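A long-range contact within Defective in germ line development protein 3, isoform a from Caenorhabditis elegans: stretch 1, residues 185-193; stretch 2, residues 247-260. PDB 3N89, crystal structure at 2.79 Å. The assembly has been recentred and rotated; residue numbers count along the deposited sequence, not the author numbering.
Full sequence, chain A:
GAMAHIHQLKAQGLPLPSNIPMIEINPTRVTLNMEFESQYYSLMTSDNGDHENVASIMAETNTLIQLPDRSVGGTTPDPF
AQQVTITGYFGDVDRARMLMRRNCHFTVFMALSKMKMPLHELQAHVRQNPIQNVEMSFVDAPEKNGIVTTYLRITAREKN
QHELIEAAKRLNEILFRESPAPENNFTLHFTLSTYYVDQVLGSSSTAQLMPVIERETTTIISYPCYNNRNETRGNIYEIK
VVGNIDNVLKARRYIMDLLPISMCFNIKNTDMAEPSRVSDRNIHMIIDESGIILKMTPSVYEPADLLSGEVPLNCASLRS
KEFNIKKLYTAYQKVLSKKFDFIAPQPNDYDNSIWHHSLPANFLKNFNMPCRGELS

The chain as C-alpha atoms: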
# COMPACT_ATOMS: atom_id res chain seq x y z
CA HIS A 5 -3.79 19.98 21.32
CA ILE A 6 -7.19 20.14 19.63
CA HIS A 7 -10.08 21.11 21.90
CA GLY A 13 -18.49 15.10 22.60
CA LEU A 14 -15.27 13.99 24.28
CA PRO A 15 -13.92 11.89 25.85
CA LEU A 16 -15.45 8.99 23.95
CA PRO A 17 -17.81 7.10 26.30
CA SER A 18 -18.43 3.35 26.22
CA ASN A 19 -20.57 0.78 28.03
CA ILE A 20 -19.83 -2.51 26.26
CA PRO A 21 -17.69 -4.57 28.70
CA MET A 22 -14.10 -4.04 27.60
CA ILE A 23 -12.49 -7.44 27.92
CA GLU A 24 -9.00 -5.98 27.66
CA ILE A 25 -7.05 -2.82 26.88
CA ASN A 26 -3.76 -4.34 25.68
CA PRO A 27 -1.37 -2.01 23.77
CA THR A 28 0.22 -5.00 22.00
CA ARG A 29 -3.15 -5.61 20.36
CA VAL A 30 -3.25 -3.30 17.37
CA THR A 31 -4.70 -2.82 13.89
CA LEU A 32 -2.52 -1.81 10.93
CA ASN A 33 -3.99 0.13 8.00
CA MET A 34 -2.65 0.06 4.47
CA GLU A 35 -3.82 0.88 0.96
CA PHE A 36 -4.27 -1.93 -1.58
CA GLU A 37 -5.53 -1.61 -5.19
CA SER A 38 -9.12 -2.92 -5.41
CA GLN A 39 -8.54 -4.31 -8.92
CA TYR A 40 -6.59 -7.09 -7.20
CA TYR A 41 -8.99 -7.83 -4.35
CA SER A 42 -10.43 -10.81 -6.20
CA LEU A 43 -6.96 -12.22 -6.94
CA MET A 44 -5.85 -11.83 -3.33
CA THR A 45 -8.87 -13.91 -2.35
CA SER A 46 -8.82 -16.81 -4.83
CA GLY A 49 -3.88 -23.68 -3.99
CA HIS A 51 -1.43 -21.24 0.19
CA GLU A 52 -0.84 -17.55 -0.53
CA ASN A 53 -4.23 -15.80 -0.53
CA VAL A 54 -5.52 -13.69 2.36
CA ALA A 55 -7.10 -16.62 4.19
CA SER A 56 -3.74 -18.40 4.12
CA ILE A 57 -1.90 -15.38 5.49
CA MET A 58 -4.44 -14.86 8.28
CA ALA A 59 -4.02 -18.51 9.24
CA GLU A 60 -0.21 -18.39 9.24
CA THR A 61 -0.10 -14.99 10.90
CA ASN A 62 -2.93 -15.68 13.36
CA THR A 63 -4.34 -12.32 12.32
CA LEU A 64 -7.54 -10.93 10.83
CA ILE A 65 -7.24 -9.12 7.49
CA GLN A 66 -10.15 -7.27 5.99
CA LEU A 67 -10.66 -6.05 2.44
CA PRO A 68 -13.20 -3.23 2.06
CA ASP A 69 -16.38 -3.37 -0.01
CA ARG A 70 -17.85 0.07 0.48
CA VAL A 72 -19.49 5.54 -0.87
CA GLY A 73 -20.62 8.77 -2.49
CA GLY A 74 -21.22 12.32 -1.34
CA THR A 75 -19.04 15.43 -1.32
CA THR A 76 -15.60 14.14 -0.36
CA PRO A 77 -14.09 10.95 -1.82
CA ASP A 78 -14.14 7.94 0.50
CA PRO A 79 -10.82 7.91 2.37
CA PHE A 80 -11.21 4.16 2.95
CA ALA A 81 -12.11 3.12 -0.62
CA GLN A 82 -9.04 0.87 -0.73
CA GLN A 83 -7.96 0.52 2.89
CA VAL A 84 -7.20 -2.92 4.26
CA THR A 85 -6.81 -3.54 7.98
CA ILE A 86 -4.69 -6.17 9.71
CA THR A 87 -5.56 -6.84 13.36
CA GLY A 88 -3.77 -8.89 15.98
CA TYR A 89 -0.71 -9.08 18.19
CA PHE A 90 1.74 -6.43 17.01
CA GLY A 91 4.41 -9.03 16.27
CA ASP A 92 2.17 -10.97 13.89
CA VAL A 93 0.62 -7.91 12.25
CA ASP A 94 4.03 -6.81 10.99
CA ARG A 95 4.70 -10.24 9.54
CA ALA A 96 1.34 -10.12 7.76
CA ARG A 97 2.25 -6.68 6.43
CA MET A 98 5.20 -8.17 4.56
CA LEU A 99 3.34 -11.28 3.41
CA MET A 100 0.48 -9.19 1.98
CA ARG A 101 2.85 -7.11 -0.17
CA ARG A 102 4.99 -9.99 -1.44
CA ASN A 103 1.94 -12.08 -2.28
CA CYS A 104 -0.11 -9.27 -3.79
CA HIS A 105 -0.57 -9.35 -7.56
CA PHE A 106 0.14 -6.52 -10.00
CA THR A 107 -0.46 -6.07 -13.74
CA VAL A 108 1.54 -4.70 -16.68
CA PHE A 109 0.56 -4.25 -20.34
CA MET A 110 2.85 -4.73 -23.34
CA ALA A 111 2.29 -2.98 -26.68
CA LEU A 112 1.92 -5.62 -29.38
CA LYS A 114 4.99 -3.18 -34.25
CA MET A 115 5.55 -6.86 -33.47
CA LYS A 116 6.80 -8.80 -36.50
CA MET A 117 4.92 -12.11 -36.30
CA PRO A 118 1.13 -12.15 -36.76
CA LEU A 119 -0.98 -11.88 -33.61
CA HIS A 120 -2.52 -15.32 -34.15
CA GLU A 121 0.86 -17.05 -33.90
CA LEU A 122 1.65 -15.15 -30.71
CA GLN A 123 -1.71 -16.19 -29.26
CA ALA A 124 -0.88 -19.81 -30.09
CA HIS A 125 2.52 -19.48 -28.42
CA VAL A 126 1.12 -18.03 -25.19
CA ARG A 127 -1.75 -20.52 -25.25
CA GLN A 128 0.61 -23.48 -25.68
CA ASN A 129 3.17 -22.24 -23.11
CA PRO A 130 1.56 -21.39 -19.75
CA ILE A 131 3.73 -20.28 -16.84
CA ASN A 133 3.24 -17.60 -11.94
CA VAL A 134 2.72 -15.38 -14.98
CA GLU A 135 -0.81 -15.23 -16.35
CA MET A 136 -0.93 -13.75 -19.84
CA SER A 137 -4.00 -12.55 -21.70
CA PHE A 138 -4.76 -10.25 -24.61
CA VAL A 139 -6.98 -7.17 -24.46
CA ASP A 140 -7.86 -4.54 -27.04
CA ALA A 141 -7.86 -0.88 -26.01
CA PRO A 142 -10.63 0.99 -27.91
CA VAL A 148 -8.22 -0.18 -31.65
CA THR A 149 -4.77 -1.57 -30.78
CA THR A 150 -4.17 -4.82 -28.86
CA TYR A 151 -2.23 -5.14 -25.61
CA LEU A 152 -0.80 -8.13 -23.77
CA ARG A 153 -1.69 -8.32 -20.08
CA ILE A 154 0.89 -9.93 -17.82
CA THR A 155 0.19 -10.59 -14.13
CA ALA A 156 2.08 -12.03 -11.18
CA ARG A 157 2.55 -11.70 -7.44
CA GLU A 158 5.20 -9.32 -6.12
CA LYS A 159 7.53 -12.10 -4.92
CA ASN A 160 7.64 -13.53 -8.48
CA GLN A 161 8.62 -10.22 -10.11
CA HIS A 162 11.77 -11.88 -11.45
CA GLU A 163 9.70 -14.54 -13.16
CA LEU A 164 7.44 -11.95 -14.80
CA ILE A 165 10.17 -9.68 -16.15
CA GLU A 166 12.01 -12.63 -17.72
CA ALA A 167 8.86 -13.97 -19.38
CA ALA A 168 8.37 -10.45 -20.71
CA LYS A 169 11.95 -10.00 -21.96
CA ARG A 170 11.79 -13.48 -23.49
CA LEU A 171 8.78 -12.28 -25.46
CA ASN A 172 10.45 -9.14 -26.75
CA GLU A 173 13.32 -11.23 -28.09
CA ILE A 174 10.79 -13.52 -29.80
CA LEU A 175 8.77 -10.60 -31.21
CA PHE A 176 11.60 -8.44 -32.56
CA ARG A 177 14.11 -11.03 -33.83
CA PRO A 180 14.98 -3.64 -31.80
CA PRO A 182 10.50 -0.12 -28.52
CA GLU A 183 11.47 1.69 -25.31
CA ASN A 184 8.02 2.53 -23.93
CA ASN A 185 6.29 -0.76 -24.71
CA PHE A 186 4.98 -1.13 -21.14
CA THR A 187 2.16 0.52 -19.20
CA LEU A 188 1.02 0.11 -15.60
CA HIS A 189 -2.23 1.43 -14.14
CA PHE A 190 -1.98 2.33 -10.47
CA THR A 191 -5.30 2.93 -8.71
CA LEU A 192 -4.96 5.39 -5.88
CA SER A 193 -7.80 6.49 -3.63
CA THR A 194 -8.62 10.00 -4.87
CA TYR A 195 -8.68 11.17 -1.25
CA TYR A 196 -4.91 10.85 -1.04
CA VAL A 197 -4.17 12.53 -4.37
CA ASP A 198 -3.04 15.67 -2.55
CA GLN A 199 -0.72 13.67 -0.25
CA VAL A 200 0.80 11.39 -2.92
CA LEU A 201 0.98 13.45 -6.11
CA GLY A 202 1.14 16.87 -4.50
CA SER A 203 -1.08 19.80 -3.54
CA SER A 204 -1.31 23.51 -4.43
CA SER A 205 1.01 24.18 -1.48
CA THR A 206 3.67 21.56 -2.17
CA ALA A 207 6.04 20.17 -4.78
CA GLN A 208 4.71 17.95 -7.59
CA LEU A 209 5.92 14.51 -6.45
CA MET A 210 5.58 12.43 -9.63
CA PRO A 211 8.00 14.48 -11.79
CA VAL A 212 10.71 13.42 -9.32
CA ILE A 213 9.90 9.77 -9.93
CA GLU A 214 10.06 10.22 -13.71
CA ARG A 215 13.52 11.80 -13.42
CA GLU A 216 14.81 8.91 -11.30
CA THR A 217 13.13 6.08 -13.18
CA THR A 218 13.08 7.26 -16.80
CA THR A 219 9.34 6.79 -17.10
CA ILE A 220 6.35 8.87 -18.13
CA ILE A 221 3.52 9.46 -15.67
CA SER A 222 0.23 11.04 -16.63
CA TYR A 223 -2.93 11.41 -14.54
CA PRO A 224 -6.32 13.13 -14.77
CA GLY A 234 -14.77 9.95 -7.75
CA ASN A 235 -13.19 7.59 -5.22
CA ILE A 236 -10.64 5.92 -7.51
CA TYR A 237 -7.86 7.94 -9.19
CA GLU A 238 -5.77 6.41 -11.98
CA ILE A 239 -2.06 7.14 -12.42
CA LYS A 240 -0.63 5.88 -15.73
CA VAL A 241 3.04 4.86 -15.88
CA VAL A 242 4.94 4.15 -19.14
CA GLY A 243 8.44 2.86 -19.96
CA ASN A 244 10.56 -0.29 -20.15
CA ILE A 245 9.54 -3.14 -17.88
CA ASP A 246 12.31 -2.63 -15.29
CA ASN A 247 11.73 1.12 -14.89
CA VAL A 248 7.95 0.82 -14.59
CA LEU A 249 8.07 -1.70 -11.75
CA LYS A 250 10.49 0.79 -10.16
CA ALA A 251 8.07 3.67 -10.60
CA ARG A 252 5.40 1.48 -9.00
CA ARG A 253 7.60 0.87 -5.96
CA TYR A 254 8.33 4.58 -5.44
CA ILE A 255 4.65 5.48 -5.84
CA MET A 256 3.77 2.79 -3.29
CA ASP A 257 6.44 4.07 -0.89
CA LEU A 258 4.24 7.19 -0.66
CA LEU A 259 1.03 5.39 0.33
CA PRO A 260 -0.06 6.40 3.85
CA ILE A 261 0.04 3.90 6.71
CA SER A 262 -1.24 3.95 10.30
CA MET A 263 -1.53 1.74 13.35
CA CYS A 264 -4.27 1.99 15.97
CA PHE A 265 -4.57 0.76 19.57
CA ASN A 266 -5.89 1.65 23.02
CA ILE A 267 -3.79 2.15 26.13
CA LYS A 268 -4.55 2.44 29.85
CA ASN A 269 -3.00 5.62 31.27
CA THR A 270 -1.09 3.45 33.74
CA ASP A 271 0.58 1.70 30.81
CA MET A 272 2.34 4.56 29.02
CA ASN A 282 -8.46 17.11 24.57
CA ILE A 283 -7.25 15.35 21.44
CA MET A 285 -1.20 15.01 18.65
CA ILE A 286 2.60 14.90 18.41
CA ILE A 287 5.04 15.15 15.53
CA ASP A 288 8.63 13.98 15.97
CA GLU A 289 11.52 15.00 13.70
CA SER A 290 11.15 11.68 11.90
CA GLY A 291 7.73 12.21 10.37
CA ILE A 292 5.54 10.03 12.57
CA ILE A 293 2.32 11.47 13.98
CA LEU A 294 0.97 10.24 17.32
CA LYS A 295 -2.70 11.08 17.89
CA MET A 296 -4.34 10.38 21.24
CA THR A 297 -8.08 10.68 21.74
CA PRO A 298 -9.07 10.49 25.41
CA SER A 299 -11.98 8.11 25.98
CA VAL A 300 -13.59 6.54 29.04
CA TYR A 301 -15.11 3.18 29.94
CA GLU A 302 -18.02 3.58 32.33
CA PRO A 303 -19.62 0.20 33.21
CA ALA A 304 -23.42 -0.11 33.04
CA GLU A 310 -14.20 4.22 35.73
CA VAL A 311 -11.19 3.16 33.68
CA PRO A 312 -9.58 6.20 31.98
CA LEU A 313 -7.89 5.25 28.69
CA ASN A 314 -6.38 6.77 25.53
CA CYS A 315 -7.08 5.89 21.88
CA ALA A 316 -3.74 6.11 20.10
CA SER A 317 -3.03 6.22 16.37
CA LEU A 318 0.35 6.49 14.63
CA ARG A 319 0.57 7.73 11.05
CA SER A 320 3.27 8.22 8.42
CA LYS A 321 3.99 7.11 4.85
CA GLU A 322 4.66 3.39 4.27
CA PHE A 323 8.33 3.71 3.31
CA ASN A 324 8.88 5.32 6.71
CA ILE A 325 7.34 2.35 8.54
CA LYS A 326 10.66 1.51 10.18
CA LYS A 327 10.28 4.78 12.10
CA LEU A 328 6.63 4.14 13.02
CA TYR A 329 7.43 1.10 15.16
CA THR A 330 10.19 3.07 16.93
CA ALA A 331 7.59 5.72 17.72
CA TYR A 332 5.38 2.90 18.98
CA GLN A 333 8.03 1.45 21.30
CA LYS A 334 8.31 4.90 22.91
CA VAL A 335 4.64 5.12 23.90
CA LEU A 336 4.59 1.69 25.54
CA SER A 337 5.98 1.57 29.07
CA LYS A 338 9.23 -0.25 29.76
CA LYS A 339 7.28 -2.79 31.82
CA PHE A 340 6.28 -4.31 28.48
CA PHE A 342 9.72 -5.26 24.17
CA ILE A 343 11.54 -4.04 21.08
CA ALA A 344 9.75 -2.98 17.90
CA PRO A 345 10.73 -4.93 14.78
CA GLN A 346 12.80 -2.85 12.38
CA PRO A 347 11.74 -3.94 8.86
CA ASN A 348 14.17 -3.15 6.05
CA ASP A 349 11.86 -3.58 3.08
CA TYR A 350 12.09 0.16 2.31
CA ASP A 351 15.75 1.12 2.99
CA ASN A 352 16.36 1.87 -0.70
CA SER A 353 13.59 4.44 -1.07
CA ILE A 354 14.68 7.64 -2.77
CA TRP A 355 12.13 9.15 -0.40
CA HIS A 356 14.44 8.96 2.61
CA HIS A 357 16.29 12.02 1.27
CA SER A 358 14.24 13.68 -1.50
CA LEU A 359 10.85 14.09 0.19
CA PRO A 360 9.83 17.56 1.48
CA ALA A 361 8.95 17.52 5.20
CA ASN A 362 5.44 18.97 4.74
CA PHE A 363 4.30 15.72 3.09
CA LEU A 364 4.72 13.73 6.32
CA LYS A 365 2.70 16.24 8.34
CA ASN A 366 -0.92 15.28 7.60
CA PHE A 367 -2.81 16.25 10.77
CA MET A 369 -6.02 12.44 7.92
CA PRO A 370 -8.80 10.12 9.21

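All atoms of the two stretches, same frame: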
# COMPACT_ATOMS: atom_id res chain seq x y z
N ASN A 185 7.22 0.30 -24.35
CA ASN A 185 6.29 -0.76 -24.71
C ASN A 185 5.54 -1.32 -23.50
O ASN A 185 4.86 -2.34 -23.61
CB ASN A 185 7.08 -1.88 -25.40
CG ASN A 185 6.26 -2.63 -26.43
OD1 ASN A 185 6.14 -3.86 -26.37
ND2 ASN A 185 5.72 -1.91 -27.40
N PHE A 186 5.66 -0.67 -22.35
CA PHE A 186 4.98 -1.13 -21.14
C PHE A 186 4.20 -0.05 -20.41
O PHE A 186 4.66 1.09 -20.28
CB PHE A 186 6.00 -1.75 -20.18
CG PHE A 186 6.49 -3.10 -20.62
CD1 PHE A 186 5.77 -4.25 -20.34
CD2 PHE A 186 7.68 -3.21 -21.35
CE1 PHE A 186 6.22 -5.49 -20.77
CE2 PHE A 186 8.13 -4.44 -21.78
CZ PHE A 186 7.40 -5.59 -21.50
N THR A 187 3.03 -0.41 -19.91
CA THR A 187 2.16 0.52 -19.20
C THR A 187 1.56 -0.12 -17.96
O THR A 187 1.08 -1.25 -18.02
CB THR A 187 1.00 0.98 -20.10
OG1 THR A 187 1.52 1.47 -21.34
CG2 THR A 187 0.21 2.07 -19.41
N LEU A 188 1.59 0.60 -16.84
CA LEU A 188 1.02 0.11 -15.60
C LEU A 188 -0.01 1.11 -15.10
O LEU A 188 0.22 2.32 -15.11
CB LEU A 188 2.08 -0.08 -14.51
CG LEU A 188 1.48 -0.54 -13.16
CD1 LEU A 188 2.18 -1.81 -12.69
CD2 LEU A 188 1.59 0.57 -12.13
N HIS A 189 -1.15 0.59 -14.64
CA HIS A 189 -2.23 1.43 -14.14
C HIS A 189 -2.37 1.33 -12.63
O HIS A 189 -2.92 0.36 -12.10
CB HIS A 189 -3.53 1.03 -14.83
CG HIS A 189 -3.55 1.34 -16.29
ND1 HIS A 189 -3.85 0.40 -17.25
CD2 HIS A 189 -3.33 2.50 -16.95
CE1 HIS A 189 -3.82 0.97 -18.44
NE2 HIS A 189 -3.51 2.24 -18.29
N PHE A 190 -1.87 2.33 -11.92
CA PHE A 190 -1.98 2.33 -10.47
C PHE A 190 -3.27 3.03 -10.04
O PHE A 190 -3.55 4.15 -10.48
CB PHE A 190 -0.77 3.03 -9.84
CG PHE A 190 -0.65 2.83 -8.36
CD1 PHE A 190 -0.30 1.58 -7.85
CD2 PHE A 190 -0.88 3.88 -7.47
CE1 PHE A 190 -0.20 1.39 -6.47
CE2 PHE A 190 -0.78 3.69 -6.10
CZ PHE A 190 -0.44 2.44 -5.60
N THR A 191 -4.05 2.37 -9.20
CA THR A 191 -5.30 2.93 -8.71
C THR A 191 -5.12 3.45 -7.30
O THR A 191 -5.00 2.68 -6.35
CB THR A 191 -6.43 1.89 -8.67
OG1 THR A 191 -5.96 0.73 -7.98
CG2 THR A 191 -6.88 1.53 -10.07
N LEU A 192 -5.12 4.77 -7.17
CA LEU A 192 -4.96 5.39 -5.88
C LEU A 192 -6.33 5.85 -5.44
O LEU A 192 -7.21 6.06 -6.27
CB LEU A 192 -4.03 6.60 -5.99
CG LEU A 192 -3.58 7.22 -4.66
CD1 LEU A 192 -2.60 6.27 -3.99
CD2 LEU A 192 -2.92 8.58 -4.91
N SER A 193 -6.53 5.99 -4.13
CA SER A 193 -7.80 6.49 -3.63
C SER A 193 -7.73 8.01 -3.81
O SER A 193 -6.87 8.66 -3.22
CB SER A 193 -7.98 6.15 -2.16
OG SER A 193 -8.44 4.81 -2.01
N ASN A 247 11.99 -0.22 -15.43
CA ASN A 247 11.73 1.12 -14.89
C ASN A 247 10.32 1.25 -14.32
O ASN A 247 10.13 1.82 -13.24
CB ASN A 247 11.94 2.16 -15.99
CG ASN A 247 13.33 2.09 -16.60
OD1 ASN A 247 13.84 1.00 -16.87
ND2 ASN A 247 13.93 3.25 -16.85
N VAL A 248 9.33 0.73 -15.04
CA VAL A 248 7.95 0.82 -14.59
C VAL A 248 7.76 0.21 -13.20
O VAL A 248 7.20 0.84 -12.30
CB VAL A 248 6.98 0.14 -15.57
CG1 VAL A 248 5.55 0.39 -15.13
CG2 VAL A 248 7.19 0.66 -16.97
N LEU A 249 8.21 -1.03 -13.03
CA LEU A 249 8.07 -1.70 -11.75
C LEU A 249 8.85 -0.95 -10.66
O LEU A 249 8.67 -1.20 -9.48
CB LEU A 249 8.55 -3.16 -11.85
CG LEU A 249 7.82 -4.05 -12.87
CD1 LEU A 249 8.22 -5.50 -12.65
CD2 LEU A 249 6.30 -3.91 -12.73
N LYS A 250 9.70 -0.02 -11.09
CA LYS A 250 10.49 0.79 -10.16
C LYS A 250 9.64 2.02 -9.82
O LYS A 250 9.62 2.49 -8.68
CB LYS A 250 11.81 1.22 -10.80
CG LYS A 250 12.93 1.42 -9.79
CD LYS A 250 13.17 0.14 -9.02
CE LYS A 250 14.01 0.36 -7.79
NZ LYS A 250 13.99 -0.84 -6.89
N ALA A 251 8.94 2.53 -10.82
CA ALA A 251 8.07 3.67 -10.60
C ALA A 251 7.00 3.21 -9.60
O ALA A 251 6.73 3.88 -8.60
CB ALA A 251 7.43 4.10 -11.90
N ARG A 252 6.42 2.05 -9.87
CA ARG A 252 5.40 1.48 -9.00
C ARG A 252 5.87 1.50 -7.54
O ARG A 252 5.19 2.04 -6.67
CB ARG A 252 5.11 0.04 -9.43
CG ARG A 252 4.40 -0.81 -8.39
CD ARG A 252 4.75 -2.28 -8.59
NE ARG A 252 4.06 -3.16 -7.66
CZ ARG A 252 2.74 -3.31 -7.62
NH1 ARG A 252 1.98 -2.62 -8.46
NH2 ARG A 252 2.19 -4.16 -6.75
N ARG A 253 7.04 0.93 -7.30
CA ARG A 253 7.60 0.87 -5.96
C ARG A 253 7.73 2.25 -5.29
O ARG A 253 7.41 2.40 -4.10
CB ARG A 253 8.97 0.16 -6.01
CG ARG A 253 9.17 -0.90 -4.92
CZ ARG A 253 8.94 -4.23 -5.59
NH1 ARG A 253 9.32 -4.47 -4.34
NH2 ARG A 253 9.13 -5.15 -6.53
N TYR A 254 8.19 3.26 -6.03
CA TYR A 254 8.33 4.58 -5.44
C TYR A 254 6.96 5.19 -5.14
O TYR A 254 6.77 5.85 -4.11
CB TYR A 254 9.14 5.50 -6.36
CG TYR A 254 10.61 5.12 -6.49
CD1 TYR A 254 11.22 4.27 -5.57
CD2 TYR A 254 11.39 5.63 -7.53
CE1 TYR A 254 12.57 3.94 -5.67
CE2 TYR A 254 12.74 5.31 -7.64
CZ TYR A 254 13.32 4.47 -6.71
OH TYR A 254 14.66 4.16 -6.82
N ILE A 255 6.01 4.98 -6.05
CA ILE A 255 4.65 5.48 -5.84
C ILE A 255 4.13 4.83 -4.57
O ILE A 255 3.63 5.51 -3.67
CB ILE A 255 3.71 5.11 -7.01
CG1 ILE A 255 4.16 5.79 -8.30
CG2 ILE A 255 2.28 5.54 -6.67
CD1 ILE A 255 3.26 5.50 -9.51
N MET A 256 4.24 3.51 -4.48
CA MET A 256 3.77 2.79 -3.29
C MET A 256 4.49 3.18 -2.00
O MET A 256 3.94 3.01 -0.92
CB MET A 256 3.87 1.27 -3.49
CG MET A 256 2.93 0.70 -4.55
SD MET A 256 2.51 -1.05 -4.26
CE MET A 256 4.15 -1.76 -3.93
N ASP A 257 5.73 3.66 -2.10
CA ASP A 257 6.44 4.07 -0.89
C ASP A 257 5.75 5.29 -0.29
O ASP A 257 5.95 5.62 0.88
CB ASP A 257 7.90 4.44 -1.20
CG ASP A 257 8.82 3.23 -1.36
OD1 ASP A 257 8.55 2.16 -0.77
OD2 ASP A 257 9.83 3.38 -2.08
N LEU A 258 4.94 5.98 -1.10
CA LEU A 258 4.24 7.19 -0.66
C LEU A 258 2.88 6.94 -0.01
O LEU A 258 2.35 7.81 0.68
CB LEU A 258 4.05 8.15 -1.84
CG LEU A 258 5.30 8.82 -2.43
CD1 LEU A 258 4.90 9.81 -3.52
CD2 LEU A 258 6.06 9.54 -1.33
N LEU A 259 2.32 5.76 -0.24
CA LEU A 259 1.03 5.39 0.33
C LEU A 259 1.05 5.57 1.84
O LEU A 259 2.00 5.15 2.50
CB LEU A 259 0.71 3.93 0.00
CG LEU A 259 0.21 3.62 -1.40
CD1 LEU A 259 0.13 2.13 -1.59
CD2 LEU A 259 -1.16 4.28 -1.62
N PRO A 260 0.00 6.18 2.40
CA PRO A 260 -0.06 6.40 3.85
C PRO A 260 -0.25 5.09 4.60
O PRO A 260 -0.75 4.11 4.05
CB PRO A 260 -1.26 7.33 4.00
CG PRO A 260 -2.17 6.89 2.90
CD PRO A 260 -1.20 6.73 1.74

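How does a strand pack against a helix with no hydrogen bond passing between them? Strand 186-193 and the helix of stretch 2 run nearly parallel, 18° apart, with axes approaching to 8.9 Å, a spacing filled by side chains. Alternation along the strand supplies one row of bumps: F186, L188, F190 and L192 all direct their CA-to-CB bonds toward the other stretch, while T187 points away. From the helix, V248 and I255 point back, seven residues or about two turns apart. The contact is mostly apolar and buries 442 Å², counting both sides.

What fills the space at the start of the contact? V248 does, with its two methyls spread along the strand. V248 CG1 lies 3.6 Å from L188 CB, and V248 CG2 4.2 Å from F186 CB. A short, branched side chain suits this point, where the backbones come close: the CA atoms of L188 and V248 are 7.0 Å apart. The ring of F186 leads away, so its contact here is made near the base of the side chain. L188 reaches onward to R252, whose CA-to-CB bond points sideways and whose chi1 to chi3 are all t; L188 CD1 comes within 4.3 Å of R252 NH1, a simple packing contact.

Where does the largest bump go? F190, with 96 Å² covered, lays its ring against I255 and M256, which lie on one side of its plane, and ends at L259. Its t rotamer (chi1 -168°) swings the ring forward along the strand, toward L259. I255 CG2 meets F190 CE2 at 3.6 Å, and M256 CG meets F190 CE1 at 3.7 Å; both approach the ring obliquely. L259 CD1 lies at the ring's edge, near its plane, 4.1 Å from F190 CZ, so the tip of the ring ends against this leucine. The branched isoleucine and the unbranched, flexible methionine thus offer the ring a surface of different shapes, and the ring reaches all three residues without a polar partner.

How is the far end closed? L259 begins sideways, but the end of its side chain comes nearer to the strand, with chi1 at -78° and chi2 at 173°. L259 CD1 and CD2 both lie near F190 CZ (4.1 and 4.4 Å), and L259 CD2 also packs 3.4 Å from L192 CD1. That tight methyl contact continues the apolar seam past F190. Leucine fits because its branch point lies one carbon beyond CB, allowing the fork to reach across a CA separation of 8.6 Å between L192 and L259.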